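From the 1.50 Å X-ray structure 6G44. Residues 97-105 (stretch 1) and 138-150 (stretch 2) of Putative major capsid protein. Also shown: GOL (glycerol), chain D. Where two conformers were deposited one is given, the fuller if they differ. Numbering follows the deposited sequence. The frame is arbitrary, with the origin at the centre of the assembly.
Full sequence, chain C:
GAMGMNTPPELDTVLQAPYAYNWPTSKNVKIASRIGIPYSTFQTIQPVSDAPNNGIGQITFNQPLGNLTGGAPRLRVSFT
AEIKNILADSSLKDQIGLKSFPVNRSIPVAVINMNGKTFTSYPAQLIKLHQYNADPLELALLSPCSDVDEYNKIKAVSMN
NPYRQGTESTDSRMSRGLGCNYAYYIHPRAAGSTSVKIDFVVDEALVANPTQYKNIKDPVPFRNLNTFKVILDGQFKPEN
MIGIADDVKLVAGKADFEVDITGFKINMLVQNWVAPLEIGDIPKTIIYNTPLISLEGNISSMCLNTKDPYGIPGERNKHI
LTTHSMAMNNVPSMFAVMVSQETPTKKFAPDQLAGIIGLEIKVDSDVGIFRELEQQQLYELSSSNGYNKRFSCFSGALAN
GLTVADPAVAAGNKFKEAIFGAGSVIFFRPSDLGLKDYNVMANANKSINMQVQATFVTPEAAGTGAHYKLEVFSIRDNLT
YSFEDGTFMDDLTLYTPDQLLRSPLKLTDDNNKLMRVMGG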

# COMPACT_ATOMS: atom_id res chain seq x y z
N GLY C 97 20.94 13.49 -0.90
CA GLY C 97 19.56 13.87 -1.09
C GLY C 97 19.17 14.96 -0.16
O GLY C 97 20.01 15.76 0.29
N LEU C 98 17.89 14.99 0.20
CA LEU C 98 17.35 15.95 1.14
C LEU C 98 16.80 15.28 2.39
O LEU C 98 16.37 14.11 2.34
N LYS C 99 16.81 16.01 3.50
CA LYS C 99 16.16 15.58 4.73
C LYS C 99 14.65 15.56 4.55
O LYS C 99 14.14 16.15 3.58
N SER C 100 13.94 14.86 5.43
CA SER C 100 12.47 14.78 5.39
C SER C 100 11.84 16.17 5.54
O SER C 100 12.17 16.89 6.47
N PHE C 101 10.92 16.52 4.66
CA PHE C 101 10.17 17.80 4.75
C PHE C 101 11.12 19.00 4.84
O PHE C 101 11.08 19.76 5.81
N PRO C 102 11.99 19.12 3.84
CA PRO C 102 13.09 20.11 3.97
C PRO C 102 12.63 21.56 4.00
O PRO C 102 13.34 22.40 4.58
N VAL C 103 11.49 21.87 3.41
CA VAL C 103 10.96 23.24 3.48
C VAL C 103 10.48 23.52 4.88
O VAL C 103 10.89 24.52 5.49
N ASN C 104 9.60 22.69 5.44
CA ASN C 104 9.09 22.98 6.78
C ASN C 104 10.17 22.84 7.87
O ASN C 104 10.13 23.58 8.88
N ARG C 105 11.15 21.97 7.67
CA ARG C 105 12.31 21.87 8.58
C ARG C 105 13.09 23.17 8.67
O ARG C 105 13.76 23.41 9.68
N GLU C 138 -1.09 11.34 2.70
CA GLU C 138 -1.12 12.79 2.82
C GLU C 138 0.30 13.35 2.89
O GLU C 138 0.58 14.39 2.31
N LEU C 139 1.20 12.68 3.62
CA LEU C 139 2.56 13.18 3.73
C LEU C 139 3.24 13.29 2.36
O LEU C 139 4.01 14.23 2.12
N ALA C 140 2.98 12.34 1.46
CA ALA C 140 3.56 12.42 0.12
C ALA C 140 2.97 13.55 -0.71
O ALA C 140 3.62 14.04 -1.61
N LEU C 141 1.74 13.95 -0.41
CA LEU C 141 1.17 15.14 -1.06
C LEU C 141 1.74 16.43 -0.46
O LEU C 141 1.74 17.48 -1.10
N LEU C 142 2.18 16.35 0.79
CA LEU C 142 2.76 17.49 1.50
C LEU C 142 4.14 17.84 0.96
O LEU C 142 4.44 19.01 0.66
N SER C 143 5.01 16.83 0.81
CA SER C 143 6.39 17.06 0.36
C SER C 143 6.83 15.93 -0.55
O SER C 143 6.45 14.76 -0.30
N PRO C 144 7.71 16.22 -1.52
CA PRO C 144 8.37 15.16 -2.30
C PRO C 144 9.31 14.32 -1.44
O PRO C 144 9.71 13.22 -1.84
N CYS C 145 9.72 14.83 -0.28
CA CYS C 145 10.65 14.12 0.58
C CYS C 145 9.90 13.72 1.84
O CYS C 145 10.10 14.31 2.91
N SER C 146 9.04 12.71 1.72
CA SER C 146 8.14 12.30 2.79
C SER C 146 8.58 11.08 3.58
O SER C 146 8.03 10.84 4.63
N ASP C 147 9.57 10.34 3.10
CA ASP C 147 10.07 9.18 3.83
C ASP C 147 10.76 9.65 5.10
O ASP C 147 11.56 10.61 5.04
N VAL C 148 10.46 8.99 6.23
CA VAL C 148 11.00 9.32 7.54
C VAL C 148 12.04 8.27 7.92
O VAL C 148 11.78 7.06 7.82
N ASP C 149 13.19 8.73 8.40
CA ASP C 149 14.29 7.83 8.75
C ASP C 149 13.90 6.89 9.88
O ASP C 149 13.31 7.27 10.90
N GLU C 150 14.26 5.61 9.71
CA GLU C 150 14.04 4.61 10.75
C GLU C 150 15.20 4.46 11.69
O GLU C 150 15.00 4.10 12.85

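A glycerol molecule, probably carried over from the crystallisation liquor, bridges the two stretches where Ser100 meets Asp149. Glycerol O3 accepts a hydrogen bond from Ser100 N (2.9 Å), and glycerol O1 accepts one from Asp149 N (2.9 Å), both nearly linear. Glycerol O1 in turn donates to Ser100 OG (2.7 Å), while glycerol O2 donates to Asp149 OD2 (2.7 Å). The m rotamer of Ser100 places its hydroxyl between ligand and protein: Ser100 OG accepts from glycerol and donates to the backbone Asp147 O at 2.6 Å, a short bond that links the stretches directly.

A second direct link runs from Phe101 N to Cys145 O (2.9 Å, 160° at the hydrogen). Cys145 O also receives a CA-H...O contact from Ser100 CA (3.5 Å) and lies over one face of the Phe101 ring. Phe101 has the largest area covered by the opposing stretch. Its CA-to-CB bond points sideways, but with chi1 at -49° (m) the ring reaches into a pocket lined by the end of the 138-142 helix and the loop that follows. Phe101 CZ packs 4.0 Å from Leu139 CD2, Phe101 CD1 lies 4.0 Å from Leu142 CD2 and 3.5 Å from Ser143 CB, and Phe101 CE2 approaches Val148 CG2 at 4.2 Å. Both Leu139 O and Val148 CG2 sit at the ring edge.

Cys145, also m, points toward stretch 1. Cys145 SG lies 3.9 Å from Leu98 CB, and Cys145 CB packs 3.7 Å from Pro102 CD. Leu98 (m, t) likewise points inward, as does Asn104 (m), whose ND2 lies 3.8 Å from Leu142 CD2. Ser143, a t rotamer, directs its CB toward Phe101 and accepts a hydrogen bond at OG from Cys145 N (3.0 Å), tying together the turn that presents Cys145.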

# COMPACT_ATOMS: atom_id res chain seq x y z
CB LEU C 98 16.28 16.82 0.47
CG LEU C 98 16.71 17.61 -0.76
CD1 LEU C 98 15.54 18.33 -1.40
CD2 LEU C 98 17.82 18.60 -0.45
CB LYS C 99 16.61 16.44 5.92
CG LYS C 99 18.09 16.25 6.23
CD LYS C 99 18.50 16.95 7.51
CE LYS C 99 19.96 16.72 7.84
NZ LYS C 99 20.31 17.34 9.13
CB SER C 100 11.99 13.85 6.51
OG SER C 100 12.62 12.57 6.42
CB PHE C 101 9.14 17.78 5.89
CG PHE C 101 8.29 16.54 5.88
CD1 PHE C 101 7.23 16.48 5.02
CD2 PHE C 101 8.64 15.43 6.63
CE1 PHE C 101 6.48 15.34 4.90
CE2 PHE C 101 7.89 14.25 6.50
CZ PHE C 101 6.82 14.21 5.63
CB PRO C 102 13.96 19.84 2.75
CG PRO C 102 13.00 19.27 1.75
CD PRO C 102 12.06 18.41 2.55
CB VAL C 103 9.90 23.53 2.42
CG1 VAL C 103 9.20 24.87 2.65
CG2 VAL C 103 10.52 23.44 1.04
CB ASN C 104 7.82 22.17 7.07
CG ASN C 104 6.65 22.69 6.30
OD1 ASN C 104 6.05 23.69 6.68
ND2 ASN C 104 6.28 21.99 5.20
CB ARG C 105 13.29 20.79 8.13
CG ARG C 105 12.94 19.39 8.57
CD ARG C 105 14.06 18.39 8.22
NE ARG C 105 15.38 18.78 8.70
CZ ARG C 105 15.92 18.44 9.88
NH1 ARG C 105 17.17 18.84 10.19
NH2 ARG C 105 15.23 17.71 10.76
CB GLU C 138 -1.93 13.28 4.05
CG GLU C 138 -3.44 13.35 3.84
CD GLU C 138 -3.89 14.47 2.92
OE1 GLU C 138 -4.97 14.29 2.32
OE2 GLU C 138 -3.24 15.55 2.81
CB LEU C 139 3.38 12.31 4.70
CG LEU C 139 3.00 12.42 6.18
CD1 LEU C 139 3.89 11.49 7.02
CD2 LEU C 139 3.04 13.82 6.74
CB ALA C 140 3.42 11.08 -0.63
CB LEU C 141 -0.34 15.16 -0.94
CG LEU C 141 -1.09 14.02 -1.63
CD1 LEU C 141 -2.58 14.15 -1.35
CD2 LEU C 141 -0.83 14.02 -3.12
CB LEU C 142 2.78 17.18 3.00
CG LEU C 142 2.87 18.31 4.02
CD1 LEU C 142 2.52 17.79 5.40
CD2 LEU C 142 4.25 18.94 4.05
CB SER C 143 7.33 17.09 1.56
OG SER C 143 8.68 17.26 1.20
CB PRO C 144 9.14 15.91 -3.40
CG PRO C 144 9.39 17.26 -2.77
CD PRO C 144 8.16 17.56 -1.95
CB CYS C 145 11.81 15.05 0.92
SG CYS C 145 12.83 15.41 -0.53
CB SER C 146 6.72 12.06 2.28
OG SER C 146 6.70 11.06 1.29
CB ASP C 147 11.03 8.40 2.94
CG ASP C 147 11.67 7.24 3.64
OD1 ASP C 147 12.75 7.45 4.25
OD2 ASP C 147 11.13 6.12 3.57
CB VAL C 148 9.85 9.42 8.57
CG1 VAL C 148 10.37 9.55 9.98
CG2 VAL C 148 8.91 10.56 8.24
CB ASP C 149 15.50 8.61 9.25
CG ASP C 149 16.15 9.46 8.18
OD1 ASP C 149 16.14 9.09 7.01
OD2 ASP C 149 16.70 10.53 8.55
CB GLU C 150 13.71 3.26 10.10
CG GLU C 150 12.43 3.28 9.28
CD GLU C 150 12.57 3.71 7.83
OE1 GLU C 150 13.71 4.03 7.40
OE2 GLU C 150 11.52 3.73 7.13
C1 GOL D . 13.57 12.39 9.80
O1 GOL D . 13.66 11.56 8.64
C2 GOL D . 14.87 13.20 10.05
O2 GOL D . 15.96 12.32 10.46
C3 GOL D . 15.19 14.19 8.90
O3 GOL D . 15.48 13.63 7.60